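Local coordinates for cellulosomal scaffoldin adaptor protein B (Acetivibrio cellulolyticus, PDB 3BWZ) that serves as an adaptor scaffoldin of the cellulosome, represented here by one of its type II cohesin modules, which as in related cohesins probably binds type II dockerins, at residues A[89-94]-A[112-117]; A[16-21]-A[121-126]; A[40-45]-A[129-134]; A[5-10]-A[26-31]. One frame throughout, in Å; residues are numbered along the deposited sequence. Where two conformers were deposited one is given.

Contact 1: A[89-94]-A[112-117]; sequences LNFSKA and TVAVVK
L89, F91 and K93 on strand 89-94 face V113, A114 and V116 on strand 112-117 across the protein interior, the axes of the two strand segments coming within 9.0 Å and their chain directions differing by 145°. That spacing is about twice the spacing of paired strands, and no backbone-to-backbone hydrogen bond joins the segments; the contact is made by side chains meeting, and by one lysine reaching a backbone carbonyl. At one end L89 and V116 reach toward each other tip to tip, with L89 CD1 3.8 Å from V116 CG1. V116 CG1, the branch anti to the backbone N (chi1 -179°), is the one that meets L89. Next comes the ring of F91, whose CE1 lies 4.3 Å from A114 CB in an oblique approach.

The arrangement is the face-to-face packing of a cohesin jelly-roll sandwich. Strand 89-94 bonds to the backbones of strands 34-42 and 77-83, whereas strand 112-117 belongs to the layer with strand 21-29; F91 touches L39 and M41 in its own layer and I26 in the facing one.

At the other end K93 crosses the gap with a fully extended chain. K93 NZ donates to V113 O at 2.8 Å, lying in the carbonyl plane with a C=O...N angle of 155°. K93 CE is also within 3.5 Å of V113 O. Since K93 is buried, the carbonyl dipole would be expected to offset part of its positive charge.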
loop_
_atom_site.group_PDB
_atom_site.type_symbol
_atom_site.label_atom_id
_atom_site.label_comp_id
_atom_site.label_asym_id
_atom_site.label_seq_id
_atom_site.Cartn_x
_atom_site.Cartn_y
_atom_site.Cartn_z
ATOM N N LEU A 89 -0.895 -0.158 -9.395
ATOM C CA LEU A 89 -1.979 -0.610 -8.536
ATOM C C LEU A 89 -2.586 0.654 -7.920
ATOM O O LEU A 89 -1.920 1.360 -7.165
ATOM C CB LEU A 89 -1.466 -1.519 -7.404
ATOM C CG LEU A 89 -0.566 -2.686 -7.820
ATOM C CD1 LEU A 89 -0.108 -3.460 -6.571
ATOM C CD2 LEU A 89 -1.271 -3.611 -8.803
ATOM N N ASN A 90 -3.848 0.920 -8.219
ATOM C CA ASN A 90 -4.558 2.092 -7.681
ATOM C C ASN A 90 -5.724 1.539 -6.877
ATOM O O ASN A 90 -6.562 0.848 -7.425
ATOM C CB ASN A 90 -5.008 2.986 -8.858
ATOM C CG ASN A 90 -5.731 4.298 -8.473
ATOM O OD1 ASN A 90 -5.690 5.312 -9.274
ATOM N ND2 ASN A 90 -6.532 4.270 -7.486
ATOM N N PHE A 91 -5.762 1.806 -5.580
ATOM C CA PHE A 91 -6.801 1.244 -4.754
ATOM C C PHE A 91 -7.189 2.183 -3.644
ATOM O O PHE A 91 -6.428 3.055 -3.239
ATOM C CB PHE A 91 -6.389 -0.131 -4.192
ATOM C CG PHE A 91 -5.115 -0.107 -3.386
ATOM C CD1 PHE A 91 -5.129 0.073 -2.014
ATOM C CD2 PHE A 91 -3.876 -0.271 -4.020
ATOM C CE1 PHE A 91 -3.936 0.112 -1.300
ATOM C CE2 PHE A 91 -2.696 -0.258 -3.304
ATOM C CZ PHE A 91 -2.750 -0.078 -1.942
ATOM N N SER A 92 -8.414 1.972 -3.157
ATOM C CA SER A 92 -8.978 2.756 -2.078
ATOM C C SER A 92 -9.549 1.813 -1.041
ATOM O O SER A 92 -10.190 0.821 -1.400
ATOM C CB SER A 92 -10.081 3.688 -2.591
ATOM O OG SER A 92 -10.528 4.558 -1.551
ATOM N N LYS A 93 -9.345 2.145 0.232
ATOM C CA LYS A 93 -9.815 1.350 1.346
ATOM C C LYS A 93 -10.161 2.315 2.449
ATOM O O LYS A 93 -9.277 3.007 2.950
ATOM C CB LYS A 93 -8.652 0.416 1.767
ATOM C CG LYS A 93 -8.937 -0.622 2.768
ATOM C CD LYS A 93 -7.738 -1.557 2.931
ATOM C CE LYS A 93 -8.061 -2.624 3.890
ATOM N NZ LYS A 93 -6.942 -3.561 3.968
ATOM N N ALA A 94 -11.431 2.372 2.833
ATOM C CA ALA A 94 -11.869 3.400 3.761
ATOM C C ALA A 94 -13.139 3.011 4.481
ATOM O O ALA A 94 -14.049 2.422 3.907
ATOM C CB ALA A 94 -12.044 4.742 3.036
ATOM N N THR A 112 -0.750 -1.388 9.754
ATOM C CA THR A 112 -0.573 -1.773 8.360
ATOM C C THR A 112 -1.923 -1.682 7.676
ATOM O O THR A 112 -2.856 -2.397 8.054
ATOM C CB THR A 112 0.003 -3.211 8.267
ATOM O OG1 THR A 112 1.256 -3.254 8.966
ATOM C CG2 THR A 112 0.159 -3.677 6.831
ATOM N N VAL A 113 -2.039 -0.801 6.700
ATOM C CA VAL A 113 -3.309 -0.598 6.046
ATOM C C VAL A 113 -3.629 -1.687 5.037
ATOM O O VAL A 113 -4.799 -1.931 4.780
ATOM C CB VAL A 113 -3.419 0.804 5.412
ATOM C CG1 VAL A 113 -3.306 1.885 6.451
ATOM C CG2 VAL A 113 -2.462 1.040 4.325
ATOM N N ALA A 114 -2.605 -2.279 4.436
ATOM C CA ALA A 114 -2.771 -3.237 3.361
ATOM C C ALA A 114 -1.430 -3.889 3.132
ATOM O O ALA A 114 -0.384 -3.333 3.490
ATOM C CB ALA A 114 -3.245 -2.508 2.076
ATOM N N VAL A 115 -1.473 -5.052 2.483
ATOM C CA VAL A 115 -0.289 -5.792 2.122
ATOM C C VAL A 115 -0.377 -6.162 0.645
ATOM O O VAL A 115 -1.420 -6.612 0.164
ATOM C CB VAL A 115 -0.219 -7.061 2.986
ATOM C CG1 VAL A 115 0.866 -7.979 2.576
ATOM C CG2 VAL A 115 -0.059 -6.694 4.440
ATOM N N VAL A 116 0.731 -5.957 -0.066
ATOM C CA VAL A 116 0.848 -6.424 -1.446
ATOM C C VAL A 116 2.030 -7.366 -1.498
ATOM O O VAL A 116 3.159 -6.979 -1.216
ATOM C CB VAL A 116 1.020 -5.273 -2.476
ATOM C CG1 VAL A 116 1.112 -5.875 -3.892
ATOM C CG2 VAL A 116 -0.123 -4.298 -2.363
ATOM N N LYS A 117 1.763 -8.611 -1.884
ATOM C CA LYS A 117 2.791 -9.603 -2.078
ATOM C C LYS A 117 3.204 -9.621 -3.544
ATOM O O LYS A 117 2.373 -9.545 -4.434
ATOM C CB LYS A 117 2.287 -10.959 -1.625
ATOM C CG LYS A 117 2.140 -11.016 -0.115
ATOM C CD LYS A 117 1.415 -12.262 0.345
ATOM C CE LYS A 117 1.408 -12.375 1.834
ATOM N NZ LYS A 117 2.726 -12.792 2.373
#

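Contact 2: A[16-21]-A[121-126]; sequences ASVGEI and LKEETS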
loop_
_atom_site.group_PDB
_atom_site.type_symbol
_atom_site.label_atom_id
_atom_site.label_comp_id
_atom_site.label_asym_id
_atom_site.label_seq_id
_atom_site.Cartn_x
_atom_site.Cartn_y
_atom_site.Cartn_z
ATOM N N ALA A 16 15.948 -11.308 -2.353
ATOM C CA ALA A 16 14.998 -12.384 -2.621
ATOM C C ALA A 16 15.371 -13.018 -3.954
ATOM O O ALA A 16 15.559 -12.339 -4.950
ATOM C CB ALA A 16 13.571 -11.821 -2.674
ATOM N N SER A 17 15.427 -14.339 -3.954
ATOM C CA SER A 17 15.739 -15.097 -5.158
ATOM C C SER A 17 14.534 -15.185 -6.090
ATOM O O SER A 17 13.398 -14.945 -5.694
ATOM C CB SER A 17 16.198 -16.494 -4.796
ATOM O OG SER A 17 17.329 -16.424 -3.950
ATOM N N VAL A 18 14.797 -15.544 -7.338
ATOM C CA VAL A 18 13.731 -15.786 -8.289
ATOM C C VAL A 18 12.726 -16.755 -7.666
ATOM O O VAL A 18 13.089 -17.750 -7.030
ATOM C CB VAL A 18 14.278 -16.328 -9.597
ATOM C CG1 VAL A 18 13.150 -16.654 -10.541
ATOM C CG2 VAL A 18 15.231 -15.295 -10.222
ATOM N N GLY A 19 11.459 -16.422 -7.851
ATOM C CA GLY A 19 10.373 -17.235 -7.386
ATOM C C GLY A 19 9.922 -16.966 -5.965
ATOM O O GLY A 19 8.846 -17.424 -5.563
ATOM N N GLU A 20 10.726 -16.270 -5.180
ATOM C CA GLU A 20 10.318 -15.972 -3.830
ATOM C C GLU A 20 9.203 -14.927 -3.801
ATOM O O GLU A 20 9.025 -14.144 -4.737
ATOM C CB GLU A 20 11.497 -15.446 -3.021
ATOM C CG GLU A 20 12.473 -16.487 -2.581
ATOM C CD GLU A 20 13.467 -15.927 -1.571
ATOM O OE1 GLU A 20 13.060 -15.325 -0.561
ATOM O OE2 GLU A 20 14.651 -16.081 -1.792
ATOM N N ILE A 21 8.501 -14.893 -2.669
ATOM C CA ILE A 21 7.497 -13.869 -2.414
ATOM C C ILE A 21 8.099 -12.795 -1.504
ATOM O O ILE A 21 8.651 -13.108 -0.439
ATOM C CB ILE A 21 6.230 -14.474 -1.763
ATOM C CG1 ILE A 21 5.677 -15.609 -2.628
ATOM C CG2 ILE A 21 5.183 -13.383 -1.532
ATOM C CD1 ILE A 21 5.416 -15.265 -4.074
ATOM N N LEU A 121 10.106 -12.352 -10.387
ATOM C CA LEU A 121 10.258 -12.959 -11.716
ATOM C C LEU A 121 11.717 -12.987 -12.171
ATOM O O LEU A 121 12.142 -13.930 -12.848
ATOM C CB LEU A 121 9.449 -12.189 -12.762
ATOM C CG LEU A 121 7.954 -12.039 -12.457
ATOM C CD1 LEU A 121 7.240 -11.264 -13.584
ATOM C CD2 LEU A 121 7.292 -13.388 -12.192
ATOM N N LYS A 122 12.439 -11.917 -11.849
ATOM C CA LYS A 122 13.827 -11.709 -12.283
ATOM C C LYS A 122 14.634 -11.177 -11.131
ATOM O O LYS A 122 14.133 -10.372 -10.350
ATOM C CB LYS A 122 13.899 -10.694 -13.442
ATOM C CG LYS A 122 13.081 -11.054 -14.641
ATOM C CD LYS A 122 13.303 -10.084 -15.801
ATOM C CE LYS A 122 14.659 -10.221 -16.454
ATOM N NZ LYS A 122 14.847 -11.566 -17.070
ATOM N N GLU A 123 15.883 -11.610 -11.052
ATOM C CA GLU A 123 16.794 -11.164 -10.036
ATOM C C GLU A 123 17.504 -9.899 -10.477
ATOM O O GLU A 123 18.511 -9.936 -11.168
ATOM C CB GLU A 123 17.784 -12.293 -9.744
ATOM C CG GLU A 123 18.640 -12.105 -8.524
ATOM C CD GLU A 123 17.922 -12.293 -7.240
ATOM O OE1 GLU A 123 18.545 -12.107 -6.183
ATOM O OE2 GLU A 123 16.719 -12.612 -7.260
ATOM N N GLU A 124 16.928 -8.767 -10.116
ATOM C CA GLU A 124 17.367 -7.459 -10.546
ATOM C C GLU A 124 16.959 -6.458 -9.480
ATOM O O GLU A 124 15.843 -6.531 -8.973
ATOM C CB GLU A 124 16.638 -7.140 -11.864
ATOM C CG GLU A 124 16.767 -5.787 -12.505
ATOM C CD GLU A 124 15.937 -5.735 -13.802
ATOM O OE1 GLU A 124 15.485 -4.644 -14.170
ATOM O OE2 GLU A 124 15.699 -6.816 -14.393
ATOM N N THR A 125 17.795 -5.471 -9.213
ATOM C CA THR A 125 17.442 -4.416 -8.290
ATOM C C THR A 125 16.193 -3.714 -8.819
ATOM O O THR A 125 16.143 -3.331 -9.988
ATOM C CB THR A 125 18.590 -3.402 -8.176
ATOM O OG1 THR A 125 19.800 -4.119 -7.917
ATOM C CG2 THR A 125 18.314 -2.368 -7.076
ATOM N N SER A 126 15.201 -3.493 -7.976
ATOM C CA SER A 126 13.940 -2.934 -8.436
ATOM C C SER A 126 13.206 -2.244 -7.286
ATOM O O SER A 126 13.313 -2.627 -6.128
ATOM C CB SER A 126 13.103 -4.083 -9.003
ATOM O OG SER A 126 12.033 -3.628 -9.824
#
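Polar atoms meet where the carboxyl group of E123 approaches the backbone of A16 and S17. E123 OE2 lies 2.6 Å from A16 O, an oxygen-oxygen distance consistent with a protonated acid, and 3.4 Å from S17 CA. The side chain gets there by bending at chi2 (74°), which turns CD away from an extended course. Within 16-21, E20 accepts a bond from the turn backbone: S17 N donates to E20 OE2 at 2.9 Å, a nearly straight bond (N-H...O 164°) that meets the carboxylate from above its plane. E20 OE1 has a salt bridge to K13.

Backbone bonding defines the motif. E20 N to S17 O, 3.0 Å, closes a type II beta turn, with G19 taking the positive phi that such a turn places at its third position.

Van der Waals contact is made by V18, which sets its two methyls against 121-126. V18 CG2 rests 4.0 Å from E123 CB, the side chains crossing obliquely, and V18 CG1 lies 3.7 Å from the carbonyl oxygen L121 O.

This surface contact is at one end of the sandwich. Segment 16-21 links strands 6-11 and 21-29, segment 121-126 links strands 111-120 and 126-130, and A16 packs on V120 of strand 111-120 and I165 of strand 158-165.

Contact 3: A[40-45]-A[129-134]; sequences NMKYDP and SFEDTT
M41 and K42 pair with F130 and S129 as neighbouring antiparallel strands, and the backbone polar atoms of the paired residues are bonded as follows. K42 and S129 form the hydrogen-bonded pair: K42 N donates to S129 O, and S129 N returns a bond to K42 O at 2.9 Å, in the carbonyl plane and close to straight (172° at the hydrogen). K42 O takes a second, weak bond at 3.3 Å from S129 OG, which stands between the backbone N and the carbonyl carbon of its own residue (chi1 50°), within reach of it. M41 and F130 are the non-hydrogen-bonded pair, so the N-H of F130 turns outward and is met by Q161 OE1. The backbones of N40 and Y43 also bond to G142 and G87 respectively.

N40 O accepts a bond from E131 N at 3.0 Å and a CA-H...O contact from F130 CA; the F130 ring edge also lies beside it, in plane. S129 O likewise accepts a CA-H...O contact from M41 CA, in addition to the bond from K42 N.

On the M41 and F130 face, M41 CG sits 3.6 Å from F130 CE2. On the other face K42 CG lies 3.4 Å from E131 OE2, yet the charged ends stay apart: K42 NZ bonds to Y43 O at 2.8 Å and to K86 O. Beyond the strand, T133 CG2 packs 3.5 Å from N40 CG.

Strand 34-42 pairs with 126-130, with 143-147 and with 88-94, where M41 bonds to L89; strand 126-130 in turn pairs with 158-165, whose V159 touches F130.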
loop_
_atom_site.group_PDB
_atom_site.type_symbol
_atom_site.label_atom_id
_atom_site.label_comp_id
_atom_site.label_asym_id
_atom_site.label_seq_id
_atom_site.Cartn_x
_atom_site.Cartn_y
_atom_site.Cartn_z
ATOM N N ASN A 40 -1.599 4.879 -4.865
ATOM C CA ASN A 40 -1.191 4.557 -6.223
ATOM C C ASN A 40 0.229 4.039 -6.178
ATOM O O ASN A 40 1.168 4.813 -5.979
ATOM C CB ASN A 40 -1.305 5.815 -7.095
ATOM C CG ASN A 40 -1.113 5.538 -8.551
ATOM O OD1 ASN A 40 -0.075 5.938 -9.162
ATOM N ND2 ASN A 40 -2.059 4.849 -9.140
ATOM N N MET A 41 0.365 2.735 -6.381
ATOM C CA MET A 41 1.647 2.040 -6.298
ATOM C C MET A 41 2.155 1.723 -7.693
ATOM O O MET A 41 1.388 1.416 -8.607
ATOM C CB MET A 41 1.541 0.751 -5.539
ATOM C CG MET A 41 1.280 0.962 -4.094
ATOM S SD MET A 41 1.040 -0.567 -3.212
ATOM C CE MET A 41 2.658 -1.326 -3.280
ATOM N N LYS A 42 3.473 1.762 -7.850
ATOM C CA LYS A 42 4.155 1.443 -9.098
ATOM C C LYS A 42 5.244 0.409 -8.848
ATOM O O LYS A 42 5.990 0.485 -7.885
ATOM C CB LYS A 42 4.766 2.718 -9.688
ATOM C CG LYS A 42 5.511 2.561 -10.998
ATOM C CD LYS A 42 4.579 2.373 -12.172
ATOM C CE LYS A 42 5.335 2.168 -13.465
ATOM N NZ LYS A 42 6.058 0.867 -13.492
ATOM N N TYR A 43 5.312 -0.559 -9.741
ATOM C CA TYR A 43 6.354 -1.588 -9.715
ATOM C C TYR A 43 6.725 -1.914 -11.149
ATOM O O TYR A 43 6.013 -1.528 -12.083
ATOM C CB TYR A 43 5.896 -2.846 -8.940
ATOM C CG TYR A 43 4.737 -3.543 -9.599
ATOM C CD1 TYR A 43 4.929 -4.601 -10.466
ATOM C CD2 TYR A 43 3.449 -3.090 -9.415
ATOM C CE1 TYR A 43 3.875 -5.208 -11.120
ATOM C CE2 TYR A 43 2.369 -3.691 -10.059
ATOM C CZ TYR A 43 2.582 -4.744 -10.916
ATOM O OH TYR A 43 1.512 -5.297 -11.580
ATOM N N ASP A 44 7.827 -2.640 -11.328
ATOM C CA ASP A 44 8.286 -3.009 -12.656
ATOM C C ASP A 44 7.725 -4.383 -12.973
ATOM O O ASP A 44 8.128 -5.361 -12.365
ATOM C CB ASP A 44 9.827 -3.027 -12.705
ATOM C CG ASP A 44 10.363 -3.363 -14.073
ATOM O OD1 ASP A 44 9.598 -3.901 -14.913
ATOM O OD2 ASP A 44 11.563 -3.094 -14.300
ATOM N N PRO A 45 6.772 -4.472 -13.915
ATOM C CA PRO A 45 6.100 -5.737 -14.141
ATOM C C PRO A 45 6.953 -6.775 -14.870
ATOM O O PRO A 45 6.545 -7.917 -14.955
ATOM C CB PRO A 45 4.904 -5.326 -14.998
ATOM C CG PRO A 45 5.385 -4.131 -15.750
ATOM C CD PRO A 45 6.253 -3.397 -14.785
ATOM N N SER A 129 7.150 1.667 -5.484
ATOM C CA SER A 129 6.986 3.069 -5.163
ATOM C C SER A 129 5.522 3.449 -5.018
ATOM O O SER A 129 4.625 2.698 -5.410
ATOM C CB SER A 129 7.555 3.960 -6.244
ATOM O OG SER A 129 7.113 3.616 -7.502
ATOM N N PHE A 130 5.298 4.636 -4.452
ATOM C CA PHE A 130 4.033 5.341 -4.648
ATOM C C PHE A 130 4.329 6.434 -5.645
ATOM O O PHE A 130 5.402 7.029 -5.610
ATOM C CB PHE A 130 3.556 6.023 -3.385
ATOM C CG PHE A 130 3.119 5.102 -2.292
ATOM C CD1 PHE A 130 3.562 5.293 -0.997
ATOM C CD2 PHE A 130 2.150 4.148 -2.527
ATOM C CE1 PHE A 130 3.116 4.518 0.035
ATOM C CE2 PHE A 130 1.700 3.341 -1.492
ATOM C CZ PHE A 130 2.189 3.543 -0.196
ATOM N N GLU A 131 3.386 6.735 -6.535
ATOM C CA GLU A 131 3.602 7.717 -7.618
ATOM C C GLU A 131 2.371 8.592 -7.803
ATOM O O GLU A 131 1.252 8.084 -7.774
ATOM C CB GLU A 131 3.918 6.993 -8.931
ATOM C CG GLU A 131 5.321 6.360 -8.957
ATOM C CD GLU A 131 5.871 6.169 -10.373
ATOM O OE1 GLU A 131 7.101 6.286 -10.557
ATOM O OE2 GLU A 131 5.080 5.914 -11.309
ATOM N N ASP A 132 2.583 9.873 -8.069
ATOM C CA ASP A 132 1.505 10.738 -8.508
ATOM C C ASP A 132 0.937 10.229 -9.859
ATOM O O ASP A 132 1.567 9.448 -10.589
ATOM C CB ASP A 132 1.965 12.194 -8.557
ATOM C CG ASP A 132 2.078 12.851 -7.191
ATOM O OD1 ASP A 132 1.610 12.327 -6.161
ATOM O OD2 ASP A 132 2.622 13.980 -7.195
ATOM N N THR A 133 -0.307 10.604 -10.139
ATOM C CA THR A 133 -1.050 10.098 -11.263
ATOM C C THR A 133 -2.158 11.075 -11.614
ATOM O O THR A 133 -2.746 11.726 -10.739
ATOM C CB THR A 133 -1.678 8.736 -10.919
ATOM O OG1 THR A 133 -2.701 8.429 -11.868
ATOM C CG2 THR A 133 -2.271 8.697 -9.492
ATOM N N THR A 134 -2.479 11.166 -12.894
ATOM C CA THR A 134 -3.537 12.062 -13.323
ATOM C C THR A 134 -4.904 11.687 -12.751
ATOM O O THR A 134 -5.778 12.545 -12.647
ATOM C CB THR A 134 -3.626 12.140 -14.845
ATOM O OG1 THR A 134 -3.845 10.841 -15.373
ATOM C CG2 THR A 134 -2.362 12.707 -15.446
#

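Contact 4: A[5-10]-A[26-31]; sequences SSIEIV and INIKNI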
loop_
_atom_site.group_PDB
_atom_site.type_symbol
_atom_site.label_atom_id
_atom_site.label_comp_id
_atom_site.label_asym_id
_atom_site.label_seq_id
_atom_site.Cartn_x
_atom_site.Cartn_y
_atom_site.Cartn_z
ATOM N N SER A 5 4.863 11.623 11.783
ATOM C CA SER A 5 3.737 11.032 11.103
ATOM C C SER A 5 4.182 10.602 9.715
ATOM O O SER A 5 4.866 11.359 9.038
ATOM C CB SER A 5 2.599 12.038 10.997
ATOM O OG SER A 5 2.083 12.383 12.278
ATOM N N SER A 6 3.820 9.398 9.297
ATOM C CA SER A 6 4.337 8.879 8.044
ATOM C C SER A 6 3.479 7.757 7.481
ATOM O O SER A 6 2.703 7.112 8.195
ATOM C CB SER A 6 5.765 8.353 8.212
ATOM O OG SER A 6 5.785 7.271 9.137
ATOM N N ILE A 7 3.693 7.509 6.190
ATOM C CA ILE A 7 3.274 6.277 5.525
ATOM C C ILE A 7 4.513 5.749 4.821
ATOM O O ILE A 7 5.298 6.532 4.270
ATOM C CB ILE A 7 2.093 6.509 4.566
ATOM C CG1 ILE A 7 1.622 5.183 3.952
ATOM C CG2 ILE A 7 2.404 7.558 3.510
ATOM C CD1 ILE A 7 0.270 5.292 3.225
ATOM N N GLU A 8 4.705 4.434 4.856
ATOM C CA GLU A 8 5.900 3.790 4.342
ATOM C C GLU A 8 5.554 2.484 3.682
ATOM O O GLU A 8 4.705 1.737 4.164
ATOM C CB GLU A 8 6.895 3.519 5.485
ATOM C CG GLU A 8 8.248 2.950 5.019
ATOM C CD GLU A 8 9.305 2.836 6.099
ATOM O OE1 GLU A 8 9.026 3.148 7.254
ATOM O OE2 GLU A 8 10.435 2.409 5.759
ATOM N N ILE A 9 6.283 2.147 2.628
ATOM C CA ILE A 9 6.258 0.812 2.050
ATOM C C ILE A 9 7.424 0.027 2.644
ATOM O O ILE A 9 8.563 0.379 2.442
ATOM C CB ILE A 9 6.359 0.824 0.523
ATOM C CG1 ILE A 9 5.322 1.755 -0.093
ATOM C CG2 ILE A 9 6.292 -0.585 -0.035
ATOM C CD1 ILE A 9 5.464 1.935 -1.624
ATOM N N VAL A 10 7.101 -1.011 3.402
ATOM C CA VAL A 10 8.040 -1.798 4.172
ATOM C C VAL A 10 8.093 -3.210 3.611
ATOM O O VAL A 10 7.071 -3.858 3.542
ATOM C CB VAL A 10 7.629 -1.812 5.705
ATOM C CG1 VAL A 10 8.586 -2.655 6.535
ATOM C CG2 VAL A 10 7.565 -0.374 6.237
ATOM N N ILE A 26 2.135 -1.802 3.821
ATOM C CA ILE A 26 1.909 -0.372 3.754
ATOM C C ILE A 26 1.560 0.092 5.159
ATOM O O ILE A 26 0.473 -0.178 5.662
ATOM C CB ILE A 26 0.810 0.014 2.768
ATOM C CG1 ILE A 26 1.100 -0.496 1.346
ATOM C CG2 ILE A 26 0.660 1.531 2.777
ATOM C CD1 ILE A 26 -0.068 -0.531 0.484
ATOM N N ASN A 27 2.515 0.748 5.811
ATOM C CA ASN A 27 2.454 1.046 7.229
ATOM C C ASN A 27 2.315 2.532 7.465
ATOM O O ASN A 27 3.107 3.325 6.943
ATOM C CB ASN A 27 3.699 0.540 7.970
ATOM C CG ASN A 27 3.794 -0.958 7.975
ATOM O OD1 ASN A 27 2.875 -1.657 7.576
ATOM N ND2 ASN A 27 4.935 -1.472 8.409
ATOM N N ILE A 28 1.340 2.897 8.288
ATOM C CA ILE A 28 1.187 4.266 8.745
ATOM C C ILE A 28 1.607 4.390 10.201
ATOM O O ILE A 28 1.490 3.428 10.951
ATOM C CB ILE A 28 -0.247 4.831 8.524
ATOM C CG1 ILE A 28 -1.297 4.130 9.398
ATOM C CG2 ILE A 28 -0.632 4.775 7.056
ATOM C CD1 ILE A 28 -2.671 4.814 9.380
ATOM N N LYS A 29 2.076 5.569 10.558
ATOM C CA LYS A 29 2.432 5.909 11.914
ATOM C C LYS A 29 1.883 7.284 12.263
ATOM O O LYS A 29 2.149 8.264 11.566
ATOM C CB LYS A 29 3.947 5.946 12.073
ATOM C CG LYS A 29 4.443 6.158 13.457
ATOM C CD LYS A 29 5.946 6.008 13.538
ATOM C CE LYS A 29 6.717 7.323 13.444
ATOM N NZ LYS A 29 6.577 7.986 12.112
ATOM N N ASN A 30 1.159 7.349 13.377
ATOM C CA ASN A 30 0.719 8.613 13.951
ATOM C C ASN A 30 -0.055 9.472 12.983
ATOM O O ASN A 30 0.152 10.674 12.920
ATOM C CB ASN A 30 1.905 9.385 14.538
ATOM C CG ASN A 30 2.618 8.606 15.600
ATOM O OD1 ASN A 30 1.987 7.943 16.424
ATOM N ND2 ASN A 30 3.939 8.634 15.564
ATOM N N ILE A 31 -0.989 8.867 12.258
ATOM C CA ILE A 31 -1.871 9.622 11.376
ATOM C C ILE A 31 -3.158 9.903 12.149
ATOM O O ILE A 31 -3.975 9.004 12.380
ATOM C CB ILE A 31 -2.165 8.897 10.059
ATOM C CG1 ILE A 31 -0.862 8.522 9.322
ATOM C CG2 ILE A 31 -3.090 9.764 9.208
ATOM C CD1 ILE A 31 -0.013 9.706 8.897
HETATM O O HOH W 1 5.063 4.721 8.496
HETATM O O HOH W 2 8.138 6.982 10.465
#
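I7 lies alongside I26, the two side chains pointing the same way, with I7 CD1 3.8 Å from I26 CG2. I7 CG1 is anti to the backbone N (chi1 -176°), and it also meets I28 CG2 at 3.9 Å as these two side chains cross at a slant. The strands form the antiparallel hairpin 6-11/21-29 of the cohesin jelly roll; their segment axes approach to 4.7 Å, and the face with I7, I9, I26 and I28 turns to the sandwich interior, where L39 of strand 34-42 touches I7 and I26.

Paired amides give the register. S6 with K29 and E8 with N27 are hydrogen-bonded pairs, each with two N-H...O bonds, the straightest being N27 N to E8 O (173°). I7 with I28 and I9 with I26 alternate with them as non-hydrogen-bonded pairs.

Where the strand of 26-29 ends, N30 adopts positive phi (55°), and S5 OG donates to N30 O at 2.7 Å from above the carbonyl plane. On the outer face V10 and N27 cross at about a right angle, V10 CG2 being 3.6 Å from N27 ND2, while N27 OD1 bonds to T112 of strand 111-120. K29 NZ has T4 OG1 as a partner. Between the S6 and N27 positions a water bridges the strands: it is 2.7 Å from S6 OG and donates to N27 O.

From the N terminus, contact 4 closes first, joining 5-10 to 26-31 as a hairpin. Segment 16-21 lies in the turn of that hairpin and meets 121-126, so contact 2 closes a loop of about a hundred residues and crosses contact 4. Segment 40-45 opens next and meets 129-134, making contact 3 cross contact 2 and follow contact 4 in series. Contact 1, 89-94 with 112-117, lies within both these loops. Contact 3 pairs strands 34-42 and 126-130, contact 4 pairs 6-11 and 21-29, contact 1 packs 88-94 against 111-120 across the interior, and contact 2 joins two end loops. I26 CD1 of contact 4 touches F91 of contact 1 and M41 of contact 3.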